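Local coordinates for orphan protein TM0875 (Thermotoga maritima, PDB 1O22), which is of unknown function but adopts a fold that was new when its structure was determined, at residues Y111-K115 against Y126-S131; W122-Y126 against F144-F148; R137-E142 against F161-E165. All blocks are in the same frame, centred on the assembly; numbering follows the deposited sequence.

Contact 1 (Y111-K115 against Y126-S131); sequences YGDMK and YVPYSS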
ATOM      1  N   TYR A 111      -8.248 -10.633 -16.251  1.00 21.21           N
ATOM      2  CA  TYR A 111      -9.726 -10.682 -16.293  1.00 21.68           C
ATOM      3  C   TYR A 111     -10.150 -10.113 -17.636  1.00 20.69           C
ATOM      4  O   TYR A 111     -10.056  -8.921 -17.845  1.00 20.81           O
ATOM      5  CB  TYR A 111     -10.357  -9.910 -15.124  1.00 21.63           C
ATOM      6  CG  TYR A 111     -11.838 -10.168 -14.939  1.00 23.27           C
ATOM      7  CD1 TYR A 111     -12.285 -11.381 -14.427  1.00 31.90           C
ATOM      8  CD2 TYR A 111     -12.789  -9.235 -15.319  1.00 30.26           C
ATOM      9  CE1 TYR A 111     -13.637 -11.644 -14.287  1.00 31.78           C
ATOM     10  CE2 TYR A 111     -14.150  -9.483 -15.167  1.00 32.14           C
ATOM     11  CZ  TYR A 111     -14.570 -10.690 -14.649  1.00 34.38           C
ATOM     12  OH  TYR A 111     -15.928 -10.967 -14.494  1.00 41.43           O
ATOM     13  N   GLY A 112     -10.538 -10.983 -18.562  1.00 24.11           N
ATOM     14  CA  GLY A 112     -10.645 -10.616 -19.978  1.00 26.60           C
ATOM     15  C   GLY A 112      -9.313 -10.120 -20.557  1.00 23.66           C
ATOM     16  O   GLY A 112      -8.284 -10.767 -20.395  1.00 25.72           O
ATOM     17  N   ASP A 113      -9.340  -8.953 -21.187  1.00 25.15           N
ATOM     18  CA  ASP A 113      -8.124  -8.241 -21.653  1.00 25.99           C
ATOM     19  C   ASP A 113      -7.392  -7.426 -20.595  1.00 23.76           C
ATOM     20  O   ASP A 113      -6.288  -6.884 -20.850  1.00 25.71           O
ATOM     21  CB  ASP A 113      -8.486  -7.276 -22.776  1.00 26.12           C
ATOM     22  CG  ASP A 113      -9.051  -7.970 -23.969  1.00 32.40           C
ATOM     23  OD1 ASP A 113      -9.025  -9.229 -23.992  1.00 35.09           O
ATOM     24  OD2 ASP A 113      -9.558  -7.341 -24.923  1.00 34.32           O
HETATM   25  N   MSE A 114      -7.982  -7.329 -19.410  1.00 20.59           N
HETATM   26  CA  MSE A 114      -7.397  -6.529 -18.343  1.00 21.60           C
HETATM   27  C   MSE A 114      -6.379  -7.347 -17.539  1.00 20.40           C
HETATM   28  O   MSE A 114      -6.555  -8.559 -17.320  1.00 20.13           O
HETATM   29  CB  MSE A 114      -8.539  -5.907 -17.525  1.00 23.07           C
HETATM   30  CG  MSE A 114      -8.383  -5.587 -16.114  1.00 34.22           C
HETATM   31 SE   MSE A 114     -10.245  -5.009 -15.404  1.00 49.60          SE
HETATM   32  CE  MSE A 114     -10.966  -3.976 -16.797  1.00 39.23           C
ATOM     33  N   LYS A 115      -5.291  -6.672 -17.162  1.00 16.48           N
ATOM     34  CA  LYS A 115      -4.343  -7.154 -16.152  1.00 17.78           C
ATOM     35  C   LYS A 115      -4.456  -6.313 -14.877  1.00 16.88           C
ATOM     36  O   LYS A 115      -4.565  -5.117 -14.906  1.00 19.72           O
ATOM     37  CB  LYS A 115      -2.917  -7.114 -16.669  1.00 16.59           C
ATOM     38  CG  LYS A 115      -2.679  -7.938 -17.851  1.00 20.82           C
ATOM     39  CD  LYS A 115      -3.061  -9.422 -17.677  1.00 26.09           C
ATOM     40  CE  LYS A 115      -1.930 -10.248 -17.243  1.00 31.36           C
ATOM     41  NZ  LYS A 115      -1.040 -10.517 -18.394  1.00 38.00           N
ATOM     42  N   TYR A 126      -4.520  -2.524 -16.079  1.00 20.25           N
ATOM     43  CA  TYR A 126      -3.810  -2.216 -17.310  1.00 18.94           C
ATOM     44  C   TYR A 126      -4.606  -2.822 -18.411  1.00 18.66           C
ATOM     45  O   TYR A 126      -4.977  -4.004 -18.341  1.00 17.50           O
ATOM     46  CB  TYR A 126      -2.416  -2.835 -17.288  1.00 18.97           C
ATOM     47  CG  TYR A 126      -1.618  -2.339 -16.142  1.00 22.46           C
ATOM     48  CD1 TYR A 126      -0.819  -1.210 -16.262  1.00 27.36           C
ATOM     49  CD2 TYR A 126      -1.669  -2.997 -14.907  1.00 21.01           C
ATOM     50  CE1 TYR A 126      -0.099  -0.742 -15.161  1.00 26.15           C
ATOM     51  CE2 TYR A 126      -0.978  -2.565 -13.863  1.00 28.78           C
ATOM     52  CZ  TYR A 126      -0.179  -1.437 -13.979  1.00 25.87           C
ATOM     53  OH  TYR A 126       0.498  -1.038 -12.863  1.00 30.04           O
ATOM     54  N   VAL A 127      -4.945  -2.007 -19.398  1.00 19.36           N
ATOM     55  CA  VAL A 127      -5.727  -2.476 -20.509  1.00 18.34           C
ATOM     56  C   VAL A 127      -5.096  -1.999 -21.815  1.00 17.60           C
ATOM     57  O   VAL A 127      -4.538  -0.905 -21.895  1.00 17.01           O
ATOM     58  CB  VAL A 127      -7.174  -1.997 -20.432  1.00 20.03           C
ATOM     59  CG1 VAL A 127      -7.953  -2.781 -19.378  1.00 27.76           C
ATOM     60  CG2 VAL A 127      -7.245  -0.484 -20.150  1.00 23.44           C
ATOM     61  N   PRO A 128      -5.197  -2.811 -22.849  1.00 19.69           N
ATOM     62  CA  PRO A 128      -4.649  -2.420 -24.137  1.00 19.91           C
ATOM     63  C   PRO A 128      -5.516  -1.393 -24.826  1.00 16.75           C
ATOM     64  O   PRO A 128      -6.752  -1.472 -24.809  1.00 14.91           O
ATOM     65  CB  PRO A 128      -4.617  -3.734 -24.937  1.00 23.02           C
ATOM     66  CG  PRO A 128      -5.505  -4.663 -24.251  1.00 23.65           C
ATOM     67  CD  PRO A 128      -5.845  -4.128 -22.889  1.00 22.42           C
ATOM     68  N   TYR A 129      -4.863  -0.425 -25.441  1.00 17.20           N
ATOM     69  CA  TYR A 129      -5.566   0.610 -26.164  1.00 19.69           C
ATOM     70  C   TYR A 129      -6.648   0.021 -27.079  1.00 23.90           C
ATOM     71  O   TYR A 129      -7.822   0.455 -27.082  1.00 22.70           O
ATOM     72  CB  TYR A 129      -4.582   1.414 -27.016  1.00 22.62           C
ATOM     73  CG  TYR A 129      -5.255   2.368 -28.016  1.00 29.40           C
ATOM     74  CD1 TYR A 129      -6.080   3.414 -27.566  1.00 46.74           C
ATOM     75  CD2 TYR A 129      -5.087   2.211 -29.393  1.00 39.65           C
ATOM     76  CE1 TYR A 129      -6.721   4.281 -28.458  1.00 45.49           C
ATOM     77  CE2 TYR A 129      -5.715   3.088 -30.310  1.00 46.58           C
ATOM     78  CZ  TYR A 129      -6.538   4.118 -29.828  1.00 53.26           C
ATOM     79  OH  TYR A 129      -7.172   5.000 -30.690  1.00 53.30           O
ATOM     80  N   SER A 130      -6.227  -0.971 -27.848  1.00 21.18           N
ATOM     81  CA  SER A 130      -7.076  -1.569 -28.831  1.00 28.46           C
ATOM     82  C   SER A 130      -8.391  -2.148 -28.238  1.00 27.81           C
ATOM     83  O   SER A 130      -9.401  -2.162 -28.930  1.00 28.32           O
ATOM     84  CB  SER A 130      -6.285  -2.647 -29.567  1.00 29.79           C
ATOM     85  OG  SER A 130      -5.742  -3.586 -28.660  1.00 28.41           O
ATOM     86  N   SER A 131      -8.361  -2.618 -26.986  1.00 25.15           N
ATOM     87  CA  SER A 131      -9.553  -3.162 -26.320  1.00 28.61           C
ATOM     88  C   SER A 131     -10.556  -2.152 -25.695  1.00 28.94           C
ATOM     89  O   SER A 131     -11.713  -2.489 -25.451  1.00 29.01           O
ATOM     90  CB  SER A 131      -9.123  -4.142 -25.233  1.00 30.24           C
ATOM     91  OG  SER A 131      -8.599  -5.300 -25.841  1.00 31.48           O
TER
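The side chain of Met-114, a selenomethionine, lies over that of Val-127, with Met-114 CB 3.7 Å from Val-127 CG1. Their CA atoms are 4.9 Å apart. One step along, Lys-115 and Tyr-126 form an antiparallel hydrogen-bonded pair. Lys-115 N donates to Tyr-126 O at 2.9 Å, and Tyr-126 N donates to Lys-115 O at 2.8 Å. Met-114 CA adds a CA-H...O contact of 3.5 Å to Tyr-126 O. The CB atoms of Lys-115 and Tyr-126 are 4.4 Å apart on one face of the sheet, but the end of the lysine leads away and its NZ bonds to Pro-73 O.

The backbone pairing changes at Pro-128, which has no amide hydrogen to offer. Its CD sits 3.5 Å from Asp-113 O instead. Beyond it the chain curls, and Ser-131 N bonds to Pro-128 O at 2.9 Å. This brings Ser-131 back to Asp-113, where Ser-131 OG donates to Asp-113 OD2 in a very short bond of 2.4 Å. Asp-113 is held in place by a type II' turn from Tyr-111 to Met-114, with Gly-112 at its second position. The turn links strands 100-111 and 114-119 as a tight beta hairpin.

The contact lies at the open end of the next hairpin, 114-119 with 122-128. Strand 56-66 pairs with the far side of strand 122-128. Helix 137-152 covers Met-114 and Val-127 through Leu-140. On the other face Tyr-126 packs on Leu-80 of the second subunit.

Contact 2 (W122-Y126 against F144-F148); sequences WYKIY and FMKYF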
ATOM      1  N   TRP A 122      -5.706  -1.491  -2.737  1.00 26.44           N
ATOM      2  CA  TRP A 122      -5.256  -0.618  -3.837  1.00 27.46           C
ATOM      3  C   TRP A 122      -5.062  -1.473  -5.091  1.00 24.55           C
ATOM      4  O   TRP A 122      -4.341  -2.459  -5.047  1.00 25.44           O
ATOM      5  CB  TRP A 122      -3.921   0.069  -3.483  1.00 24.07           C
ATOM      6  CG  TRP A 122      -4.098   1.109  -2.408  1.00 33.01           C
ATOM      7  CD1 TRP A 122      -4.255   0.889  -1.072  1.00 43.62           C
ATOM      8  CD2 TRP A 122      -4.160   2.539  -2.588  1.00 42.25           C
ATOM      9  NE1 TRP A 122      -4.407   2.086  -0.404  1.00 46.11           N
ATOM     10  CE2 TRP A 122      -4.348   3.116  -1.306  1.00 43.84           C
ATOM     11  CE3 TRP A 122      -4.064   3.394  -3.700  1.00 45.17           C
ATOM     12  CZ2 TRP A 122      -4.450   4.503  -1.108  1.00 42.29           C
ATOM     13  CZ3 TRP A 122      -4.172   4.781  -3.494  1.00 43.15           C
ATOM     14  CH2 TRP A 122      -4.362   5.308  -2.214  1.00 44.53           C
ATOM     15  N   TYR A 123      -5.691  -1.089  -6.187  1.00 19.41           N
ATOM     16  CA  TYR A 123      -5.672  -1.896  -7.397  1.00 20.94           C
ATOM     17  C   TYR A 123      -5.201  -1.034  -8.542  1.00 19.89           C
ATOM     18  O   TYR A 123      -5.509   0.120  -8.576  1.00 17.40           O
ATOM     19  CB  TYR A 123      -7.062  -2.448  -7.706  1.00 20.08           C
ATOM     20  CG  TYR A 123      -7.530  -3.479  -6.716  1.00 20.39           C
ATOM     21  CD1 TYR A 123      -7.420  -4.834  -6.989  1.00 20.36           C
ATOM     22  CD2 TYR A 123      -8.109  -3.099  -5.523  1.00 22.55           C
ATOM     23  CE1 TYR A 123      -7.872  -5.778  -6.086  1.00 21.84           C
ATOM     24  CE2 TYR A 123      -8.561  -4.029  -4.616  1.00 21.21           C
ATOM     25  CZ  TYR A 123      -8.435  -5.365  -4.885  1.00 22.88           C
ATOM     26  OH  TYR A 123      -8.887  -6.309  -3.968  1.00 21.57           O
ATOM     27  N   LYS A 124      -4.453  -1.631  -9.461  1.00 19.41           N
ATOM     28  CA  LYS A 124      -4.028  -0.967 -10.696  1.00 20.50           C
ATOM     29  C   LYS A 124      -4.406  -1.903 -11.824  1.00 18.11           C
ATOM     30  O   LYS A 124      -4.079  -3.082 -11.778  1.00 20.60           O
ATOM     31  CB  LYS A 124      -2.514  -0.770 -10.693  1.00 21.23           C
ATOM     32  CG  LYS A 124      -1.967   0.144  -9.613  1.00 27.00           C
ATOM     33  CD  LYS A 124      -0.456   0.063  -9.598  1.00 40.24           C
ATOM     34  CE  LYS A 124       0.194   1.153  -8.769  1.00 49.78           C
ATOM     35  NZ  LYS A 124       1.650   0.826  -8.589  1.00 56.32           N
ATOM     36  N   ILE A 125      -5.148  -1.400 -12.799  1.00 17.42           N
ATOM     37  CA  ILE A 125      -5.488  -2.180 -13.946  1.00 21.12           C
ATOM     38  C   ILE A 125      -4.864  -1.617 -15.186  1.00 20.39           C
ATOM     39  O   ILE A 125      -4.648  -0.420 -15.301  1.00 18.37           O
ATOM     40  CB  ILE A 125      -7.017  -2.327 -14.081  1.00 22.97           C
ATOM     41  CG1 ILE A 125      -7.689  -1.013 -14.377  1.00 26.88           C
ATOM     42  CG2 ILE A 125      -7.606  -2.990 -12.771  1.00 25.34           C
ATOM     43  CD1 ILE A 125      -9.144  -1.219 -14.804  1.00 33.07           C
ATOM     44  N   TYR A 126      -4.520  -2.524 -16.079  1.00 20.25           N
ATOM     45  CA  TYR A 126      -3.810  -2.216 -17.310  1.00 18.94           C
ATOM     46  C   TYR A 126      -4.606  -2.822 -18.411  1.00 18.66           C
ATOM     47  O   TYR A 126      -4.977  -4.004 -18.341  1.00 17.50           O
ATOM     48  CB  TYR A 126      -2.416  -2.835 -17.288  1.00 18.97           C
ATOM     49  CG  TYR A 126      -1.618  -2.339 -16.142  1.00 22.46           C
ATOM     50  CD1 TYR A 126      -0.819  -1.210 -16.262  1.00 27.36           C
ATOM     51  CD2 TYR A 126      -1.669  -2.997 -14.907  1.00 21.01           C
ATOM     52  CE1 TYR A 126      -0.099  -0.742 -15.161  1.00 26.15           C
ATOM     53  CE2 TYR A 126      -0.978  -2.565 -13.863  1.00 28.78           C
ATOM     54  CZ  TYR A 126      -0.179  -1.437 -13.979  1.00 25.87           C
ATOM     55  OH  TYR A 126       0.498  -1.038 -12.863  1.00 30.04           O
ATOM     56  N   PHE A 144     -14.229  -4.166 -13.639  1.00 19.40           N
ATOM     57  CA  PHE A 144     -13.329  -4.343 -12.522  1.00 18.42           C
ATOM     58  C   PHE A 144     -14.075  -4.852 -11.274  1.00 18.71           C
ATOM     59  O   PHE A 144     -13.558  -5.717 -10.569  1.00 17.33           O
ATOM     60  CB  PHE A 144     -12.549  -3.084 -12.171  1.00 15.73           C
ATOM     61  CG  PHE A 144     -11.849  -3.199 -10.885  1.00 14.33           C
ATOM     62  CD1 PHE A 144     -10.715  -3.986 -10.770  1.00 16.46           C
ATOM     63  CD2 PHE A 144     -12.351  -2.568  -9.750  1.00 16.64           C
ATOM     64  CE1 PHE A 144     -10.075  -4.142  -9.549  1.00 18.96           C
ATOM     65  CE2 PHE A 144     -11.731  -2.743  -8.521  1.00 22.32           C
ATOM     66  CZ  PHE A 144     -10.581  -3.496  -8.422  1.00 22.91           C
HETATM   67  N   MSE A 145     -15.275  -4.312 -11.026  1.00 19.31           N
HETATM   68  CA  MSE A 145     -16.053  -4.648  -9.838  1.00 20.60           C
HETATM   69  C   MSE A 145     -16.600  -6.077  -9.871  1.00 19.55           C
HETATM   70  O   MSE A 145     -16.651  -6.743  -8.819  1.00 18.20           O
HETATM   71  CB  MSE A 145     -17.131  -3.611  -9.546  1.00 19.49           C
HETATM   72  CG  MSE A 145     -16.566  -2.271  -9.077  1.00 16.09           C
HETATM   73 SE   MSE A 145     -15.286  -2.364  -7.552  1.00 32.79          SE
HETATM   74  CE  MSE A 145     -16.698  -2.731  -6.044  1.00 22.67           C
ATOM     75  N   LYS A 146     -16.871  -6.587 -11.071  1.00 20.24           N
ATOM     76  CA  LYS A 146     -17.198  -8.005 -11.218  1.00 23.26           C
ATOM     77  C   LYS A 146     -16.007  -8.866 -10.836  1.00 20.58           C
ATOM     78  O   LYS A 146     -16.165  -9.823 -10.111  1.00 20.69           O
ATOM     79  CB  LYS A 146     -17.579  -8.357 -12.643  1.00 24.28           C
ATOM     80  CG  LYS A 146     -18.999  -8.136 -13.011  1.00 38.05           C
ATOM     81  CD  LYS A 146     -19.217  -8.488 -14.489  1.00 47.39           C
ATOM     82  CE  LYS A 146     -19.205  -7.267 -15.436  1.00 49.29           C
ATOM     83  NZ  LYS A 146     -20.589  -6.826 -15.864  1.00 44.52           N
ATOM     84  N   TYR A 147     -14.827  -8.536 -11.368  1.00 17.97           N
ATOM     85  CA  TYR A 147     -13.587  -9.173 -10.969  1.00 18.44           C
ATOM     86  C   TYR A 147     -13.378  -9.125  -9.454  1.00 18.74           C
ATOM     87  O   TYR A 147     -13.044 -10.155  -8.834  1.00 15.93           O
ATOM     88  CB  TYR A 147     -12.354  -8.539 -11.660  1.00 18.82           C
ATOM     89  CG  TYR A 147     -11.065  -8.900 -10.976  1.00 19.15           C
ATOM     90  CD1 TYR A 147     -10.431 -10.134 -11.230  1.00 22.78           C
ATOM     91  CD2 TYR A 147     -10.484  -8.048 -10.050  1.00 22.20           C
ATOM     92  CE1 TYR A 147      -9.257 -10.485 -10.586  1.00 16.86           C
ATOM     93  CE2 TYR A 147      -9.326  -8.399  -9.390  1.00 23.63           C
ATOM     94  CZ  TYR A 147      -8.697  -9.602  -9.676  1.00 27.54           C
ATOM     95  OH  TYR A 147      -7.518  -9.916  -9.007  1.00 27.35           O
ATOM     96  N   PHE A 148     -13.553  -7.943  -8.876  1.00 18.06           N
ATOM     97  CA  PHE A 148     -13.319  -7.719  -7.458  1.00 19.91           C
ATOM     98  C   PHE A 148     -14.235  -8.593  -6.567  1.00 18.14           C
ATOM     99  O   PHE A 148     -13.775  -9.334  -5.715  1.00 18.71           O
ATOM    100  CB  PHE A 148     -13.459  -6.219  -7.110  1.00 18.47           C
ATOM    101  CG  PHE A 148     -13.390  -5.935  -5.616  1.00 15.94           C
ATOM    102  CD1 PHE A 148     -12.188  -5.847  -4.964  1.00 18.54           C
ATOM    103  CD2 PHE A 148     -14.565  -5.822  -4.869  1.00 22.09           C
ATOM    104  CE1 PHE A 148     -12.135  -5.645  -3.599  1.00 18.84           C
ATOM    105  CE2 PHE A 148     -14.529  -5.588  -3.507  1.00 18.31           C
ATOM    106  CZ  PHE A 148     -13.318  -5.522  -2.861  1.00 17.66           C
TER
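One tyrosine of the strand, Tyr-123, touches three aromatic rings of a single helix. Phe-144, Tyr-147 and Phe-148 are close to one another on the helix surface that looks at the strand. The edge of Phe-144 points at the face of Tyr-123 in a T-shaped pair, with ring centroids 5.1 Å apart and planes at 65°. Its closest approach is Phe-144 CZ to Tyr-123 CG, 3.5 Å. Phe-148 meets the far end of the tyrosine. Tyr-123 OH lies near the plane of that ring, 3.3 Å from Phe-148 CE1.

Strand 122-128 and helix 137-152 are the first two parts of a beta-alpha-beta crossover, which ends in strand 159-165 of the same mixed sheet. The local axes come within 11.6 Å at 127°, and the aromatic rings fill much of the space between them. Ile-125, two residues on from Tyr-123, also points at the helix. Its CG2 is 3.8 Å from Phe-144 CD1.

Tyr-147 touches the strand more lightly, with its CE2 4.5 Å from Tyr-123 CE1; its hydroxyl bonds to Asp-109. On the other face of the sheet, Lys-124 forms a salt bridge with Glu-104 of the second subunit.

Contact 3 (R137-E142 against F161-E165); sequences RNELVE and FSVQE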
ATOM      1  N   ARG A 137     -15.247   5.321 -18.485  1.00 18.44           N
ATOM      2  CA  ARG A 137     -14.897   4.937 -17.124  1.00 21.71           C
ATOM      3  C   ARG A 137     -15.887   3.972 -16.466  1.00 21.58           C
ATOM      4  O   ARG A 137     -15.457   3.040 -15.768  1.00 22.91           O
ATOM      5  CB  ARG A 137     -14.747   6.174 -16.259  1.00 22.34           C
ATOM      6  CG  ARG A 137     -13.922   5.985 -15.020  1.00 24.20           C
ATOM      7  CD  ARG A 137     -13.890   7.214 -14.166  1.00 25.65           C
ATOM      8  NE  ARG A 137     -15.152   7.362 -13.479  1.00 25.10           N
ATOM      9  CZ  ARG A 137     -15.542   8.450 -12.809  1.00 35.72           C
ATOM     10  NH1 ARG A 137     -14.766   9.537 -12.742  1.00 24.42           N
ATOM     11  NH2 ARG A 137     -16.731   8.439 -12.194  1.00 31.33           N
ATOM     12  N   ASN A 138     -17.181   4.176 -16.711  1.00 21.70           N
ATOM     13  CA  ASN A 138     -18.253   3.339 -16.139  1.00 23.40           C
ATOM     14  C   ASN A 138     -18.123   1.895 -16.529  1.00 20.48           C
ATOM     15  O   ASN A 138     -18.249   1.016 -15.689  1.00 20.63           O
ATOM     16  CB  ASN A 138     -19.655   3.745 -16.615  1.00 25.48           C
ATOM     17  CG  ASN A 138     -20.077   5.111 -16.136  1.00 32.91           C
ATOM     18  OD1 ASN A 138     -19.251   5.910 -15.674  1.00 30.90           O
ATOM     19  ND2 ASN A 138     -21.395   5.389 -16.233  1.00 29.18           N
ATOM     20  N   GLU A 139     -17.887   1.651 -17.812  1.00 20.29           N
ATOM     21  CA  GLU A 139     -17.762   0.306 -18.343  1.00 21.36           C
ATOM     22  C   GLU A 139     -16.557  -0.428 -17.756  1.00 21.39           C
ATOM     23  O   GLU A 139     -16.676  -1.579 -17.360  1.00 20.22           O
ATOM     24  CB  GLU A 139     -17.618   0.333 -19.857  1.00 21.01           C
ATOM     25  CG  GLU A 139     -18.869   0.736 -20.616  1.00 33.79           C
ATOM     26  CD  GLU A 139     -18.588   0.818 -22.109  1.00 29.85           C
ATOM     27  OE1 GLU A 139     -18.086   1.855 -22.554  1.00 24.56           O
ATOM     28  OE2 GLU A 139     -18.837  -0.171 -22.823  1.00 44.46           O
ATOM     29  N   LEU A 140     -15.423   0.258 -17.695  1.00 21.70           N
ATOM     30  CA  LEU A 140     -14.221  -0.277 -17.068  1.00 19.54           C
ATOM     31  C   LEU A 140     -14.405  -0.598 -15.594  1.00 18.51           C
ATOM     32  O   LEU A 140     -14.040  -1.673 -15.141  1.00 17.59           O
ATOM     33  CB  LEU A 140     -13.013   0.670 -17.219  1.00 16.90           C
ATOM     34  CG  LEU A 140     -12.102   0.559 -18.438  0.50 24.86           C
ATOM     35  CD1 LEU A 140     -11.096  -0.536 -18.200  0.50 22.65           C
ATOM     36  CD2 LEU A 140     -12.913   0.321 -19.717  0.50 26.05           C
ATOM     37  N   VAL A 141     -14.890   0.365 -14.844  1.00 21.61           N
ATOM     38  CA  VAL A 141     -15.137   0.169 -13.416  1.00 19.18           C
ATOM     39  C   VAL A 141     -16.107  -0.992 -13.191  1.00 20.30           C
ATOM     40  O   VAL A 141     -15.877  -1.806 -12.297  1.00 18.06           O
ATOM     41  CB  VAL A 141     -15.617   1.443 -12.709  1.00 18.93           C
ATOM     42  CG1 VAL A 141     -16.018   1.151 -11.253  1.00 19.13           C
ATOM     43  CG2 VAL A 141     -14.483   2.504 -12.703  1.00 21.09           C
ATOM     44  N   GLU A 142     -17.157  -1.097 -13.997  1.00 21.14           N
ATOM     45  CA  GLU A 142     -18.115  -2.169 -13.780  1.00 22.56           C
ATOM     46  C   GLU A 142     -17.484  -3.536 -14.018  1.00 21.71           C
ATOM     47  O   GLU A 142     -17.767  -4.489 -13.269  1.00 19.83           O
ATOM     48  CB  GLU A 142     -19.382  -2.054 -14.619  0.65 21.57           C
ATOM     49  CG  GLU A 142     -20.336  -3.247 -14.362  0.65 29.78           C
ATOM     50  CD  GLU A 142     -20.853  -3.341 -12.912  0.65 39.71           C
ATOM     51  OE1 GLU A 142     -20.296  -4.124 -12.058  0.65 34.84           O
ATOM     52  OE2 GLU A 142     -21.841  -2.621 -12.619  0.65 43.60           O
ATOM     53  N   PHE A 161     -22.163   0.236  -5.433  1.00 19.06           N
ATOM     54  CA  PHE A 161     -20.896   0.940  -5.175  1.00 19.29           C
ATOM     55  C   PHE A 161     -20.949   2.370  -5.709  1.00 21.75           C
ATOM     56  O   PHE A 161     -21.715   2.658  -6.617  1.00 22.70           O
ATOM     57  CB  PHE A 161     -19.693   0.146  -5.717  1.00 20.54           C
ATOM     58  CG  PHE A 161     -19.741  -0.122  -7.198  1.00 17.76           C
ATOM     59  CD1 PHE A 161     -19.264   0.817  -8.093  1.00 18.60           C
ATOM     60  CD2 PHE A 161     -20.277  -1.309  -7.689  1.00 21.70           C
ATOM     61  CE1 PHE A 161     -19.350   0.607  -9.471  1.00 24.86           C
ATOM     62  CE2 PHE A 161     -20.338  -1.533  -9.047  1.00 26.46           C
ATOM     63  CZ  PHE A 161     -19.875  -0.570  -9.948  1.00 26.24           C
ATOM     64  N   SER A 162     -20.186   3.275  -5.106  1.00 22.11           N
ATOM     65  CA  SER A 162     -19.999   4.623  -5.664  1.00 24.69           C
ATOM     66  C   SER A 162     -18.526   4.915  -5.927  1.00 25.97           C
ATOM     67  O   SER A 162     -17.626   4.410  -5.231  1.00 21.19           O
ATOM     68  CB  SER A 162     -20.552   5.705  -4.735  1.00 25.59           C
ATOM     69  OG  SER A 162     -19.966   5.590  -3.451  1.00 35.19           O
ATOM     70  N   VAL A 163     -18.307   5.770  -6.925  1.00 25.73           N
ATOM     71  CA  VAL A 163     -16.989   6.136  -7.387  1.00 27.75           C
ATOM     72  C   VAL A 163     -16.768   7.635  -7.148  1.00 29.01           C
ATOM     73  O   VAL A 163     -17.671   8.430  -7.364  1.00 30.76           O
ATOM     74  CB  VAL A 163     -16.863   5.835  -8.868  1.00 27.47           C
ATOM     75  CG1 VAL A 163     -15.395   6.021  -9.332  1.00 33.29           C
ATOM     76  CG2 VAL A 163     -17.334   4.443  -9.154  1.00 24.83           C
ATOM     77  N   GLN A 164     -15.573   7.996  -6.690  1.00 27.81           N
ATOM     78  CA  GLN A 164     -15.170   9.389  -6.460  1.00 30.75           C
ATOM     79  C   GLN A 164     -13.765   9.556  -7.035  1.00 31.04           C
ATOM     80  O   GLN A 164     -12.914   8.703  -6.866  1.00 29.31           O
ATOM     81  CB  GLN A 164     -15.182   9.698  -4.956  1.00 32.12           C
ATOM     82  CG  GLN A 164     -14.719  11.098  -4.561  1.00 39.41           C
ATOM     83  N   GLU A 165     -13.521  10.639  -7.742  1.00 32.28           N
ATOM     84  CA  GLU A 165     -12.175  10.971  -8.189  1.00 34.68           C
ATOM     85  C   GLU A 165     -11.501  11.547  -6.950  1.00 35.70           C
ATOM     86  O   GLU A 165     -12.140  12.278  -6.190  1.00 35.32           O
ATOM     87  CB  GLU A 165     -12.258  12.017  -9.308  1.00 36.85           C
ATOM     88  CG  GLU A 165     -13.055  11.565 -10.536  1.00 39.64           C
ATOM     89  CD  GLU A 165     -13.410  12.712 -11.480  1.00 40.03           C
ATOM     90  OE1 GLU A 165     -14.292  13.521 -11.141  1.00 40.68           O
ATOM     91  OE2 GLU A 165     -12.811  12.804 -12.568  1.00 40.41           O
TER
HETATM   92  O   HOH W   1     -17.001  11.472 -11.205  1.00 45.19           O
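Helix 137-142 runs obliquely over strand 161-165. The axes of the two segments come within 11.0 Å, and their N-to-C directions differ by 126°. The backbones stay well apart: Val-141 CA and Val-163 CA are 8.7 Å from each other, and Glu-142 CA and Phe-161 CA are 9.6 Å. Side chains therefore make the whole contact.

Val-141 points toward the strand. Its CG1 is 3.8 Å from Phe-161 CE1 and 4.1 Å from Val-163 CG2. Phe-161 and Val-163 are two apart in the strand, so both point toward the helix. They receive the valine between them.

This is the second half of a beta-alpha-beta crossover. The chain leaves strand 122-128, runs through helix 137-152 and returns as strand 159-165. That strand has the same sense as the first in the twisted sheet and lies at an edge of it within this chain. Strands 56-66 and 19-25 lie between the two. Strand 19-25 pairs with strand 159-165, and its Leu-19 touches both Arg-137 and Val-141.

Toward the start of the helix the chemistry turns polar. The guanidinium of Arg-137 lays one face over Val-163, with NH2 4.0 Å from CG1. Arg-137 NH1 makes a long salt bridge of 3.8 Å to Glu-165 OE2. A water accepts from Arg-137 NH2 at 3.2 Å and donates weakly to Glu-165 OE1 at 3.4 Å. At the other end Glu-142 OE2 lies near the plane of the Phe-161 ring, 3.9 Å from CZ.

Contact 2 is the core of the set: all its touching residues are buried. Contact 3 is a surface contact, and contact 1 is partly buried. Contacts 1 and 2 both use strand 122-128; Tyr-126 lies in both ranges but pairs only in contact 1. Contacts 2 and 3 share helix 137-152, as successive parts of one crossover. Contact 1 relies on backbone pairing within the sheet and one serine-aspartate bond at its exposed end, contact 2 on aromatic packing, and contact 3 on apolar packing edged by charges and water. Leu-140, on the helix segment of contact 3 but turned from its strand, reaches the others: its CD1 is 3.7 Å from Met-114 CE and 4.0 Å from Ile-125 CD1.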